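Local coordinates for vanadium-dependent haloperoxidase (Zobellia galactanivorans, PDB 4CIT), which binds vanadate and probably catalyses the peroxide-dependent oxidation of iodide, as a vanadium iodoperoxidase of the PAP2 superfamily, at residues 58-63 and 323-328; 205-210 and 328-333; 218-223 and 440-445; 363-368 and 433-438; 402-407 and 411-416. One frame throughout, in Å; residues are numbered along the deposited sequence.

Contact 1 (58-63 and 323-328); sequences SPPVAS and DAFISC
F325 lays its ring against the first turn of helix 59-80, where P59, P60 and S63 receive it. The two short helix segments run roughly antiparallel, 148° between their directions, with their axes 9.2 Å apart.

The central interaction is a CH-pi contact. P60 CA sits over one face of F325, 4.0 Å from the ring centroid and 23° off the ring normal. The backbone oxygen of P59 lies over the same face, also off centre, with P59 O 3.6 Å from F325 CZ.

Apolar packing extends this. P59 CB touches F325 CE1 at 3.7 Å. S63 closes in obliquely from the next turn, its CB 3.5 Å from F325 CD2.

The polar part stays inside segment 58-63. S63 OG bonds P60 O at 2.6 Å. With OG between the backbone N and the carbonyl carbon (chi1 66°), the hydroxyl faces back to the preceding turn. S58 is the N-cap.

The contact packs helix 59-80 on helix 307-335 of the PAP2 region, with the P59 side chain about 6 Å from a bound vanadate ion. Helix 367-383 meets F325 through V371. W329 of helix 307-335 packs on P60, as does W206 from a loop.

Contact 2 (205-210 and 328-333); sequences HWNKIR and CWDEKY
W206 and W329 form an offset edge-to-face aromatic pair, joining a short 3-10 turn that includes W206 and N207 to helix 307-335 of the mainly helical PAP2 core. The edge of W206 is directed at the face of W329. Their five-membered rings are 5.9 Å apart between centroids, and the planes stand at 77°. The closest approach is between the side-chain roots, W206 CB to W329 CB at 3.8 Å. Beyond that point the W206 indole leads away from this segment and packs on P60 and V61 of helix 59-80. K332 CD lies over the centre of one W329 face. K332 NZ bonds vanadate, so this face probably helps to place the lysine chain. Outside the contact, W329 NE1 bonds I202 O.

One residue on, N207 and D330 cross at about a right angle. N207 CG lies between its backbone N and carbonyl carbon (chi1 71°), which sends the amide across to the helix. N207 ND2 bonds D330 OD1 at 2.9 Å, nearly straight at 166°. The acceptor sits in the amide plane, and OD1 is met on its anti side. The other oxygen, OD2, forms a salt bridge with R334.

A water connects the backbones between these two pairs. It accepts from N207 N at 3.1 Å and gives a weak bond to W329 O, also at 3.1 Å.

Contact 3 (218-223 and 440-445); sequences AQFKPV and GTFVVN
The type I beta turn from A218 to K221 sets Q219 and F220 against F442 on helix 426-446. K221 N closes the turn on A218 O at 3.0 Å.

Q219 has a fully extended side chain, with CG anti to the backbone N (chi1 -175°). Its amide reaches over one face of F442, nearer the rim, with Q219 NE2 3.4 Å from F442 CZ. The amide stands steeply on the ring, their planes 78° apart. OE1 is fixed from within the loop by D215 N, which helps to set the amide.

F220 meets the root of the same residue. F220 CZ is 3.4 Å from F442 CB. The two rings are oblique, centroids 5.5 Å apart.

With an alanine here in place of F442, the Q219 amide would probably lose the ring under it, and F220 would keep only the CB of its contact with this residue.

F220 also touches S327 of helix 307-335 and L439 of helix 426-446, so the turn packs on both helices near the protein surface.

Contact 4 (363-368 and 433-438); sequences EYTSGH and VKQGRD. With VO4 (vanadate ion), chain D; VO4 (vanadate ion), chain E; VO4 (vanadate ion), chain C.
The flat amide of Q435 turns its OE1 to T365, while the ring of Y364 carries T365 CG2 over the centre of one face. T365 therefore stands between the amide and its neighbouring ring. The imidazole of H368 has vanadate at its edge: O1 of the chain C ion lies in the ring plane, 3.1 Å from ND1. O2 of the chain D ion approaches ND1 obliquely at 3.0 Å.

T365 OG1 donates to Q435 OE1 at 2.8 Å, tilted 32° from the amide's carbonyl plane. Q435 is extended throughout, CG anti to the backbone N (chi1 -178°), which takes the amide across to the loop. Its NE2 bonds S327 OG of helix 307-335. A leucine in its place would remove both amide atoms and is likely to leave the T365 and S327 hydroxyls without these partners in the buried interior.

The residues after T365 bind the vanadate ions. S366 OG bonds O2 of the chain D ion at 2.6 Å and also caps helix 367-383 at S369 N. G367 N bonds O3 of the chain E ion at 2.9 Å. K332 and R418 supply further bonds to vanadate.

The bond is consistent with an indirect role: by holding T365, Q435 probably helps to place the loop that carries S366, G367 and H368.

Contact 5 (402-407 and 411-416); sequences RSFKSF and ADEAAI
R402 and E413 form a two-pronged salt bridge from strand 402-404 to helix 407-420. The guanidinium grips side-on: R402 NE bonds E413 OE2 at 2.9 Å and R402 NH2 bonds E413 OE1 at 3.0 Å. The second bond is nearly straight, 169°, and lies in the guanidinium plane, although it meets OE1 from above the carboxylate. The two flat groups are turned 55° apart, so the pairing is twisted. The arginine chain bends at chi3 (57°) to bring NE round to the acid.

Each carboxylate oxygen has a further partner. A water donates to E413 OE1 at 3.0 Å and to S403 O at 2.8 Å, tying the acid to the strand backbone. OE2 accepts from W266 NE1. R402 NH2 has a second acid partner, E258.

The aromatic contact comes at a ring edge. F404 CZ is 3.4 Å from E413 OE2, which lies near the ring plane. The rim hydrogens there would probably suit the negative charge.

The backbone part is helical: A411 N bonds F407 O at 2.9 Å. S406 is the N-cap of this helix, its OG bonding Q409 N.

Strand 402-404 pairs antiparallel with strand 389-391. F404 and F407 both meet F389, while R402 and F404 pack on helix 258-266. F407 also rests on helix 367-383.

How the contacts relate
Contacts 1, 2, 4 and 5 are buried; contact 3 is at the surface. Contacts 1, 2 and 4 adjoin one another round helix 307-335 and the vanadate region. Contacts 1 and 2 share C328. Contact 1 is largely apolar, contact 2 mixes an aromatic pair with an amide-carboxylate bond, and contact 4 rests on a single neutral hydrogen bond beside bound anions. Contacts 3 and 4 both use helix 426-446, one through an aromatic ring, the other through an amide. Contact 5 closes the shortest loop, about 11 Å from contacts 1, 2 and 3 at the nearest atoms, and relies on charge. It reaches contact 4 through the packing of V433 on A415.

Contact 1 (58-63 and 323-328)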
# COMPACT_ATOMS: atom_id res chain seq x y z
N SER A 58 -3.04 -9.40 -5.09
CA SER A 58 -3.96 -9.04 -4.00
C SER A 58 -3.47 -7.82 -3.18
O SER A 58 -2.29 -7.46 -3.26
CB SER A 58 -4.08 -10.21 -3.02
OG SER A 58 -2.84 -10.44 -2.34
N PRO A 59 -4.35 -7.19 -2.37
CA PRO A 59 -3.91 -6.00 -1.62
C PRO A 59 -2.66 -6.13 -0.75
O PRO A 59 -1.70 -5.33 -0.89
CB PRO A 59 -5.15 -5.55 -0.84
CG PRO A 59 -6.28 -6.03 -1.72
CD PRO A 59 -5.81 -7.33 -2.34
N PRO A 60 -2.56 -7.20 0.04
CA PRO A 60 -1.32 -7.30 0.82
C PRO A 60 -0.06 -7.54 -0.01
O PRO A 60 1.00 -6.95 0.29
CB PRO A 60 -1.55 -8.53 1.76
CG PRO A 60 -2.86 -9.14 1.32
CD PRO A 60 -3.57 -8.22 0.39
N VAL A 61 -0.16 -8.36 -1.05
CA VAL A 61 1.01 -8.70 -1.90
C VAL A 61 1.49 -7.43 -2.67
O VAL A 61 2.71 -7.19 -2.80
CB VAL A 61 0.70 -9.86 -2.89
CG1 VAL A 61 1.86 -10.04 -3.85
CG2 VAL A 61 0.48 -11.12 -2.10
N ALA A 62 0.54 -6.58 -3.08
CA ALA A 62 0.85 -5.31 -3.75
C ALA A 62 1.74 -4.42 -2.87
O ALA A 62 2.64 -3.77 -3.37
CB ALA A 62 -0.46 -4.59 -4.10
N SER A 63 1.56 -4.45 -1.54
CA SER A 63 2.32 -3.59 -0.65
C SER A 63 3.80 -3.97 -0.59
O SER A 63 4.70 -3.15 -0.48
CB SER A 63 1.72 -3.53 0.76
OG SER A 63 1.82 -4.78 1.40
N ASP A 323 3.98 -2.83 6.44
CA ASP A 323 3.80 -3.28 7.83
C ASP A 323 2.32 -3.21 8.29
O ASP A 323 1.82 -4.09 9.01
CB ASP A 323 4.79 -2.59 8.80
CG ASP A 323 6.24 -3.24 8.73
OD1 ASP A 323 6.51 -4.13 7.80
OD2 ASP A 323 7.03 -2.84 9.64
N ALA A 324 1.60 -2.24 7.77
CA ALA A 324 0.17 -2.10 8.06
C ALA A 324 -0.64 -3.32 7.54
O ALA A 324 -1.54 -3.89 8.24
CB ALA A 324 -0.36 -0.83 7.52
N PHE A 325 -0.32 -3.82 6.34
CA PHE A 325 -0.96 -5.01 5.81
C PHE A 325 -0.66 -6.22 6.69
O PHE A 325 -1.52 -7.08 6.84
CB PHE A 325 -0.65 -5.21 4.34
CG PHE A 325 -1.56 -4.49 3.42
CD1 PHE A 325 -2.84 -4.98 3.23
CD2 PHE A 325 -1.13 -3.37 2.72
CE1 PHE A 325 -3.69 -4.31 2.37
CE2 PHE A 325 -1.96 -2.77 1.78
CZ PHE A 325 -3.25 -3.23 1.65
N ILE A 326 0.60 -6.41 7.10
CA ILE A 326 0.93 -7.53 7.96
C ILE A 326 0.13 -7.47 9.29
O ILE A 326 -0.47 -8.45 9.70
CB ILE A 326 2.42 -7.54 8.27
CG1 ILE A 326 3.13 -7.86 6.94
CG2 ILE A 326 2.75 -8.59 9.35
CD1 ILE A 326 4.65 -7.78 7.00
N SER A 327 0.10 -6.27 9.90
CA SER A 327 -0.65 -6.05 11.14
C SER A 327 -2.16 -6.34 10.94
O SER A 327 -2.79 -7.00 11.78
CB SER A 327 -0.39 -4.62 11.63
OG SER A 327 -1.07 -4.36 12.84
N CYS A 328 -2.72 -5.87 9.84
CA CYS A 328 -4.14 -6.03 9.61
C CYS A 328 -4.50 -7.47 9.29
O CYS A 328 -5.42 -8.05 9.92
CB CYS A 328 -4.56 -5.12 8.50
SG CYS A 328 -6.33 -5.31 8.10

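Contact 2 (205-210 and 328-333)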
# COMPACT_ATOMS: atom_id res chain seq x y z
N HIS A 205 -1.72 -16.55 5.64
CA HIS A 205 -0.42 -16.47 6.28
C HIS A 205 0.37 -15.24 6.01
O HIS A 205 1.59 -15.25 6.18
CB HIS A 205 0.45 -17.74 5.88
CG HIS A 205 -0.26 -19.02 6.21
ND1 HIS A 205 -0.56 -19.37 7.50
CD2 HIS A 205 -0.82 -19.97 5.41
CE1 HIS A 205 -1.21 -20.53 7.50
NE2 HIS A 205 -1.35 -20.93 6.26
N TRP A 206 -0.26 -14.12 5.67
CA TRP A 206 0.51 -12.88 5.48
C TRP A 206 1.17 -12.47 6.77
O TRP A 206 2.25 -11.86 6.70
CB TRP A 206 -0.37 -11.77 4.94
CG TRP A 206 0.37 -10.72 4.23
CD1 TRP A 206 0.59 -9.44 4.64
CD2 TRP A 206 1.12 -10.91 3.04
NE1 TRP A 206 1.42 -8.78 3.73
CE2 TRP A 206 1.79 -9.70 2.76
CE3 TRP A 206 1.34 -12.04 2.18
CZ2 TRP A 206 2.59 -9.55 1.63
CZ3 TRP A 206 2.16 -11.89 1.08
CH2 TRP A 206 2.81 -10.68 0.84
N ASN A 207 0.65 -12.88 7.96
CA ASN A 207 1.32 -12.64 9.19
C ASN A 207 2.64 -13.34 9.40
O ASN A 207 3.30 -13.11 10.42
CB ASN A 207 0.37 -12.77 10.37
CG ASN A 207 -0.03 -14.14 10.64
OD1 ASN A 207 0.21 -15.05 9.82
ND2 ASN A 207 -0.71 -14.34 11.81
N LYS A 208 3.00 -14.21 8.46
CA LYS A 208 4.30 -14.91 8.53
C LYS A 208 5.37 -14.28 7.66
O LYS A 208 6.49 -14.80 7.63
CB LYS A 208 4.12 -16.36 8.14
CG LYS A 208 3.14 -17.09 8.99
CD LYS A 208 3.56 -17.25 10.39
CE LYS A 208 2.51 -18.08 11.18
NZ LYS A 208 2.12 -17.35 12.43
N ILE A 209 5.06 -13.17 7.02
CA ILE A 209 6.06 -12.41 6.21
C ILE A 209 6.89 -11.60 7.23
O ILE A 209 6.37 -11.06 8.20
CB ILE A 209 5.31 -11.45 5.25
CG1 ILE A 209 4.37 -12.25 4.28
CG2 ILE A 209 6.37 -10.62 4.51
CD1 ILE A 209 5.12 -13.19 3.38
N ARG A 210 8.18 -11.48 7.00
CA ARG A 210 9.02 -10.59 7.78
C ARG A 210 8.59 -9.16 7.73
O ARG A 210 8.60 -8.55 6.65
CB ARG A 210 10.44 -10.68 7.25
CG ARG A 210 11.50 -9.92 8.10
CD ARG A 210 12.84 -9.87 7.44
NE ARG A 210 12.77 -9.25 6.11
CZ ARG A 210 13.58 -9.49 5.10
NH1 ARG A 210 14.58 -10.33 5.22
NH2 ARG A 210 13.44 -8.83 4.01
N CYS A 328 -2.72 -5.87 9.84
CA CYS A 328 -4.14 -6.03 9.61
C CYS A 328 -4.50 -7.47 9.29
O CYS A 328 -5.42 -8.05 9.92
CB CYS A 328 -4.56 -5.12 8.50
SG CYS A 328 -6.33 -5.31 8.10
N TRP A 329 -3.75 -8.12 8.40
CA TRP A 329 -3.95 -9.53 8.07
C TRP A 329 -3.72 -10.49 9.28
O TRP A 329 -4.40 -11.50 9.43
CB TRP A 329 -3.15 -9.98 6.86
CG TRP A 329 -3.99 -10.08 5.64
CD1 TRP A 329 -4.30 -11.24 4.94
CD2 TRP A 329 -4.74 -9.02 4.99
NE1 TRP A 329 -5.18 -10.97 3.95
CE2 TRP A 329 -5.45 -9.61 3.92
CE3 TRP A 329 -4.86 -7.66 5.20
CZ2 TRP A 329 -6.25 -8.88 3.07
CZ3 TRP A 329 -5.66 -6.93 4.37
CH2 TRP A 329 -6.38 -7.53 3.34
N ASP A 330 -2.79 -10.14 10.15
CA ASP A 330 -2.59 -10.80 11.45
C ASP A 330 -3.91 -10.84 12.24
O ASP A 330 -4.34 -11.89 12.77
CB ASP A 330 -1.45 -10.11 12.30
CG ASP A 330 -1.20 -10.78 13.59
OD1 ASP A 330 -0.78 -11.99 13.52
OD2 ASP A 330 -1.54 -10.22 14.67
N GLU A 331 -4.55 -9.68 12.34
CA GLU A 331 -5.79 -9.65 13.07
C GLU A 331 -6.92 -10.34 12.30
O GLU A 331 -7.80 -11.05 12.91
CB GLU A 331 -6.22 -8.21 13.35
CG GLU A 331 -7.52 -8.07 14.15
CD GLU A 331 -7.53 -8.89 15.41
OE1 GLU A 331 -6.48 -9.12 16.05
OE2 GLU A 331 -8.62 -9.41 15.78
N LYS A 332 -6.95 -10.14 11.00
CA LYS A 332 -8.08 -10.75 10.25
C LYS A 332 -8.22 -12.25 10.52
O LYS A 332 -9.34 -12.78 10.62
CB LYS A 332 -7.98 -10.52 8.71
CG LYS A 332 -8.30 -9.14 8.26
CD LYS A 332 -8.17 -8.88 6.74
CE LYS A 332 -8.71 -7.56 6.28
NZ LYS A 332 -10.13 -7.32 6.66
N TYR A 333 -7.08 -12.94 10.47
CA TYR A 333 -7.02 -14.38 10.59
C TYR A 333 -6.94 -14.84 12.05
O TYR A 333 -7.17 -15.99 12.32
CB TYR A 333 -6.01 -15.02 9.59
CG TYR A 333 -6.48 -14.94 8.21
CD1 TYR A 333 -7.34 -15.88 7.66
CD2 TYR A 333 -6.10 -13.89 7.39
CE1 TYR A 333 -7.81 -15.77 6.39
CE2 TYR A 333 -6.58 -13.76 6.13
CZ TYR A 333 -7.45 -14.72 5.58
OH TYR A 333 -7.85 -14.63 4.27
O HOH W 1 -2.38 -13.55 8.38

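Contact 3 (218-223 and 440-445)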
# COMPACT_ATOMS: atom_id res chain seq x y z
N ALA A 218 2.22 -9.19 15.31
CA ALA A 218 1.21 -8.86 16.28
C ALA A 218 1.41 -7.64 17.17
O ALA A 218 0.59 -7.41 18.05
CB ALA A 218 0.92 -10.10 17.20
N GLN A 219 2.38 -6.80 16.88
CA GLN A 219 2.74 -5.70 17.72
C GLN A 219 1.57 -4.72 17.95
O GLN A 219 1.48 -4.06 19.01
CB GLN A 219 3.97 -5.02 17.17
CG GLN A 219 4.50 -3.90 18.08
CD GLN A 219 5.71 -3.26 17.53
OE1 GLN A 219 6.30 -3.75 16.59
NE2 GLN A 219 6.06 -2.10 18.08
N PHE A 220 0.75 -4.56 16.93
CA PHE A 220 -0.37 -3.68 17.00
C PHE A 220 -1.71 -4.39 16.99
O PHE A 220 -2.74 -3.82 16.53
CB PHE A 220 -0.21 -2.63 15.86
CG PHE A 220 0.91 -1.67 16.17
CD1 PHE A 220 0.75 -0.65 17.09
CD2 PHE A 220 2.16 -1.89 15.60
CE1 PHE A 220 1.85 0.17 17.42
CE2 PHE A 220 3.26 -1.13 15.96
CZ PHE A 220 3.09 -0.10 16.88
N LYS A 221 -1.75 -5.58 17.53
CA LYS A 221 -3.01 -6.34 17.67
C LYS A 221 -4.03 -5.40 18.40
O LYS A 221 -3.68 -4.92 19.49
CB LYS A 221 -2.77 -7.51 18.59
CG LYS A 221 -4.01 -8.31 18.94
CD LYS A 221 -3.64 -9.65 19.59
CE LYS A 221 -3.12 -9.54 21.00
NZ LYS A 221 -4.08 -8.80 21.85
N PRO A 222 -5.26 -5.29 17.87
CA PRO A 222 -6.25 -4.42 18.46
C PRO A 222 -7.02 -5.17 19.55
O PRO A 222 -6.85 -6.37 19.77
CB PRO A 222 -7.15 -4.07 17.32
CG PRO A 222 -7.11 -5.18 16.38
CD PRO A 222 -5.68 -5.70 16.53
N VAL A 223 -7.94 -4.45 20.16
CA VAL A 223 -8.94 -5.11 20.98
C VAL A 223 -9.74 -6.12 20.12
O VAL A 223 -9.83 -5.97 18.87
CB VAL A 223 -9.90 -4.10 21.67
CG1 VAL A 223 -9.14 -3.12 22.59
CG2 VAL A 223 -10.66 -3.30 20.67
N GLY A 440 1.54 3.62 12.22
CA GLY A 440 2.19 4.60 11.39
C GLY A 440 2.98 5.55 12.30
O GLY A 440 4.13 5.90 11.93
N THR A 441 2.45 5.87 13.51
CA THR A 441 3.17 6.64 14.53
C THR A 441 4.44 5.97 14.98
O THR A 441 5.52 6.60 15.09
CB THR A 441 2.23 7.02 15.72
OG1 THR A 441 1.13 7.80 15.14
CG2 THR A 441 2.95 7.86 16.80
N PHE A 442 4.35 4.68 15.22
CA PHE A 442 5.53 3.92 15.61
C PHE A 442 6.61 3.98 14.47
O PHE A 442 7.83 4.15 14.75
CB PHE A 442 5.11 2.48 15.87
CG PHE A 442 6.24 1.49 16.04
CD1 PHE A 442 6.97 1.40 17.26
CD2 PHE A 442 6.53 0.67 15.03
CE1 PHE A 442 8.07 0.55 17.39
CE2 PHE A 442 7.55 -0.26 15.17
CZ PHE A 442 8.32 -0.31 16.32
N VAL A 443 6.20 3.72 13.23
CA VAL A 443 7.13 3.76 12.09
C VAL A 443 7.78 5.13 12.00
O VAL A 443 9.01 5.22 11.86
CB VAL A 443 6.47 3.34 10.74
CG1 VAL A 443 7.38 3.63 9.56
CG2 VAL A 443 5.98 1.95 10.77
N VAL A 444 7.01 6.20 12.12
CA VAL A 444 7.62 7.51 11.97
C VAL A 444 8.55 7.87 13.15
O VAL A 444 9.53 8.57 12.98
CB VAL A 444 6.62 8.63 11.67
CG1 VAL A 444 5.92 8.33 10.40
CG2 VAL A 444 5.66 8.84 12.76
N ASN A 445 8.29 7.30 14.30
CA ASN A 445 9.09 7.57 15.51
C ASN A 445 10.30 6.70 15.49
O ASN A 445 11.28 7.04 16.20
CB ASN A 445 8.26 7.33 16.80
CG ASN A 445 7.31 8.46 17.09
OD1 ASN A 445 7.55 9.59 16.72
ND2 ASN A 445 6.22 8.16 17.78

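Contact 4 (363-368 and 433-438)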
# COMPACT_ATOMS: atom_id res chain seq x y z
N GLU A 363 -13.34 -10.22 8.16
CA GLU A 363 -13.85 -8.85 8.35
C GLU A 363 -13.01 -7.89 9.24
O GLU A 363 -13.01 -6.67 8.95
CB GLU A 363 -15.27 -8.92 8.82
CG GLU A 363 -16.02 -7.61 8.71
CD GLU A 363 -15.81 -6.64 9.80
OE1 GLU A 363 -15.47 -7.02 10.95
OE2 GLU A 363 -16.08 -5.45 9.51
N TYR A 364 -12.33 -8.37 10.26
CA TYR A 364 -11.88 -7.46 11.32
C TYR A 364 -10.37 -7.54 11.47
O TYR A 364 -9.87 -8.62 11.65
CB TYR A 364 -12.53 -7.87 12.64
CG TYR A 364 -12.23 -7.00 13.84
CD1 TYR A 364 -12.92 -5.86 14.10
CD2 TYR A 364 -11.18 -7.34 14.71
CE1 TYR A 364 -12.64 -5.09 15.22
CE2 TYR A 364 -10.89 -6.60 15.82
CZ TYR A 364 -11.61 -5.49 16.08
OH TYR A 364 -11.38 -4.76 17.20
N THR A 365 -9.62 -6.48 11.43
CA THR A 365 -10.03 -5.08 11.17
C THR A 365 -10.01 -4.81 9.65
O THR A 365 -9.57 -5.67 8.84
CB THR A 365 -9.03 -4.13 11.86
OG1 THR A 365 -7.70 -4.62 11.55
CG2 THR A 365 -9.31 -4.02 13.34
N SER A 366 -10.54 -3.67 9.22
CA SER A 366 -10.63 -3.27 7.83
C SER A 366 -9.28 -2.83 7.25
O SER A 366 -8.63 -1.96 7.85
CB SER A 366 -11.57 -2.09 7.70
OG SER A 366 -11.37 -1.37 6.46
N GLY A 367 -8.85 -3.50 6.16
CA GLY A 367 -7.67 -3.15 5.48
C GLY A 367 -7.59 -1.71 5.02
O GLY A 367 -6.57 -1.02 5.19
N HIS A 368 -8.67 -1.23 4.41
CA HIS A 368 -8.73 0.13 4.02
C HIS A 368 -8.45 1.05 5.19
O HIS A 368 -7.75 2.08 5.07
CB HIS A 368 -10.10 0.50 3.45
CG HIS A 368 -10.33 0.05 2.07
ND1 HIS A 368 -10.49 -1.28 1.75
CD2 HIS A 368 -10.55 0.75 0.92
CE1 HIS A 368 -10.68 -1.38 0.44
NE2 HIS A 368 -10.78 -0.16 -0.06
N VAL A 433 -8.79 2.05 11.91
CA VAL A 433 -8.12 3.38 11.79
C VAL A 433 -7.16 3.64 12.93
O VAL A 433 -6.03 4.11 12.75
CB VAL A 433 -9.16 4.53 11.80
CG1 VAL A 433 -8.40 5.88 12.01
CG2 VAL A 433 -9.91 4.54 10.51
N LYS A 434 -7.57 3.33 14.17
CA LYS A 434 -6.67 3.44 15.31
C LYS A 434 -5.43 2.61 15.21
O LYS A 434 -4.32 3.03 15.52
CB LYS A 434 -7.46 3.09 16.59
CG LYS A 434 -6.59 2.97 17.85
CD LYS A 434 -7.44 2.69 19.11
CE LYS A 434 -6.48 2.29 20.27
NZ LYS A 434 -5.29 3.20 20.45
N GLN A 435 -5.64 1.35 14.86
CA GLN A 435 -4.54 0.39 14.59
C GLN A 435 -3.57 0.97 13.57
O GLN A 435 -2.34 0.97 13.82
CB GLN A 435 -5.14 -0.92 14.14
CG GLN A 435 -4.10 -2.01 13.86
CD GLN A 435 -4.73 -3.34 13.47
OE1 GLN A 435 -5.97 -3.52 13.42
NE2 GLN A 435 -3.89 -4.22 13.00
N GLY A 436 -4.03 1.47 12.43
CA GLY A 436 -3.14 2.01 11.43
C GLY A 436 -2.41 3.31 11.85
O GLY A 436 -1.22 3.46 11.61
N ARG A 437 -3.12 4.19 12.56
CA ARG A 437 -2.53 5.43 13.05
C ARG A 437 -1.47 5.10 14.13
O ARG A 437 -0.32 5.64 14.10
CB ARG A 437 -3.64 6.45 13.54
CG ARG A 437 -4.45 7.14 12.39
CD ARG A 437 -5.64 8.06 12.87
NE ARG A 437 -6.31 8.66 11.70
CZ ARG A 437 -7.59 9.01 11.53
NH1 ARG A 437 -8.49 8.90 12.49
NH2 ARG A 437 -7.98 9.48 10.35
N ASP A 438 -1.75 4.14 15.00
CA ASP A 438 -0.78 3.72 16.01
C ASP A 438 0.47 3.12 15.34
O ASP A 438 1.65 3.43 15.79
CB ASP A 438 -1.35 2.80 17.04
CG ASP A 438 -2.36 3.47 18.01
OD1 ASP A 438 -2.46 4.71 17.98
OD2 ASP A 438 -3.03 2.70 18.77
O2 VO4 D . -11.78 -2.52 4.15
O3 VO4 E . -10.83 -5.25 5.06
O1 VO4 C . -10.20 -4.32 2.40

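Contact 5 (402-407 and 411-416)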
# COMPACT_ATOMS: atom_id res chain seq x y z
N ARG A 402 -11.85 13.56 -6.54
CA ARG A 402 -12.39 14.06 -5.24
C ARG A 402 -11.32 14.86 -4.55
O ARG A 402 -10.12 14.54 -4.72
CB ARG A 402 -12.90 12.91 -4.33
CG ARG A 402 -14.05 12.06 -4.86
CD ARG A 402 -14.60 11.05 -3.87
NE ARG A 402 -15.07 11.59 -2.63
CZ ARG A 402 -16.25 12.24 -2.47
NH1 ARG A 402 -17.12 12.35 -3.49
NH2 ARG A 402 -16.60 12.72 -1.29
N SER A 403 -11.74 15.92 -3.86
CA SER A 403 -10.82 16.89 -3.23
C SER A 403 -10.82 16.67 -1.73
O SER A 403 -11.85 16.30 -1.18
CB SER A 403 -11.28 18.29 -3.61
OG SER A 403 -11.01 18.41 -5.05
N PHE A 404 -9.69 16.94 -1.09
CA PHE A 404 -9.53 16.74 0.33
C PHE A 404 -8.79 17.87 0.98
O PHE A 404 -7.97 18.55 0.33
CB PHE A 404 -8.73 15.41 0.59
CG PHE A 404 -9.48 14.23 0.09
CD1 PHE A 404 -10.52 13.72 0.81
CD2 PHE A 404 -9.19 13.67 -1.12
CE1 PHE A 404 -11.27 12.62 0.31
CE2 PHE A 404 -9.90 12.55 -1.57
CZ PHE A 404 -10.97 12.03 -0.84
N LYS A 405 -9.10 18.12 2.25
CA LYS A 405 -8.45 19.23 2.93
C LYS A 405 -7.19 18.78 3.64
O LYS A 405 -6.37 19.66 4.13
CB LYS A 405 -9.37 19.87 3.95
CG LYS A 405 -10.69 20.32 3.33
CD LYS A 405 -11.39 21.37 4.20
CE LYS A 405 -12.71 21.80 3.56
NZ LYS A 405 -12.46 22.46 2.24
N SER A 406 -7.04 17.47 3.81
CA SER A 406 -5.88 16.89 4.53
C SER A 406 -5.74 15.37 4.23
O SER A 406 -6.75 14.74 3.83
CB SER A 406 -6.06 17.11 6.06
OG SER A 406 -7.09 16.29 6.59
N PHE A 407 -4.57 14.80 4.51
CA PHE A 407 -4.48 13.34 4.43
C PHE A 407 -5.41 12.66 5.41
O PHE A 407 -6.01 11.60 5.06
CB PHE A 407 -3.07 12.85 4.64
CG PHE A 407 -2.07 13.53 3.75
CD1 PHE A 407 -2.13 13.40 2.36
CD2 PHE A 407 -1.08 14.32 4.31
CE1 PHE A 407 -1.18 14.01 1.56
CE2 PHE A 407 -0.15 14.95 3.50
CZ PHE A 407 -0.21 14.77 2.12
N ALA A 411 -8.20 9.77 4.71
CA ALA A 411 -8.25 8.49 5.43
C ALA A 411 -9.60 8.23 6.11
O ALA A 411 -10.12 7.10 6.12
CB ALA A 411 -7.16 8.41 6.52
N ASP A 412 -10.15 9.27 6.74
CA ASP A 412 -11.45 9.18 7.36
C ASP A 412 -12.54 8.84 6.35
O ASP A 412 -13.44 8.01 6.64
CB ASP A 412 -11.84 10.45 8.06
CG ASP A 412 -11.06 10.64 9.40
OD1 ASP A 412 -10.45 9.66 9.92
OD2 ASP A 412 -11.07 11.81 9.84
N GLU A 413 -12.44 9.41 5.15
CA GLU A 413 -13.38 9.07 4.10
C GLU A 413 -13.18 7.65 3.64
O GLU A 413 -14.15 6.90 3.38
CB GLU A 413 -13.31 10.12 2.93
CG GLU A 413 -14.34 9.87 1.88
CD GLU A 413 -14.33 10.84 0.75
OE1 GLU A 413 -14.74 12.02 0.94
OE2 GLU A 413 -13.89 10.39 -0.32
N ALA A 414 -11.96 7.23 3.45
CA ALA A 414 -11.69 5.86 2.99
C ALA A 414 -12.28 4.83 4.01
O ALA A 414 -12.86 3.80 3.58
CB ALA A 414 -10.20 5.61 2.79
N ALA A 415 -12.14 5.14 5.29
CA ALA A 415 -12.63 4.25 6.36
C ALA A 415 -14.18 4.18 6.36
O ALA A 415 -14.72 3.10 6.25
CB ALA A 415 -12.07 4.73 7.65
N ILE A 416 -14.85 5.31 6.32
CA ILE A 416 -16.32 5.30 6.33
C ILE A 416 -16.91 4.81 5.02
O ILE A 416 -18.03 4.32 5.03
CB ILE A 416 -16.93 6.67 6.73
CG1 ILE A 416 -18.39 6.50 7.25
CG2 ILE A 416 -16.89 7.71 5.63
CD1 ILE A 416 -18.47 5.74 8.55
O HOH W 2 -13.78 14.50 -0.34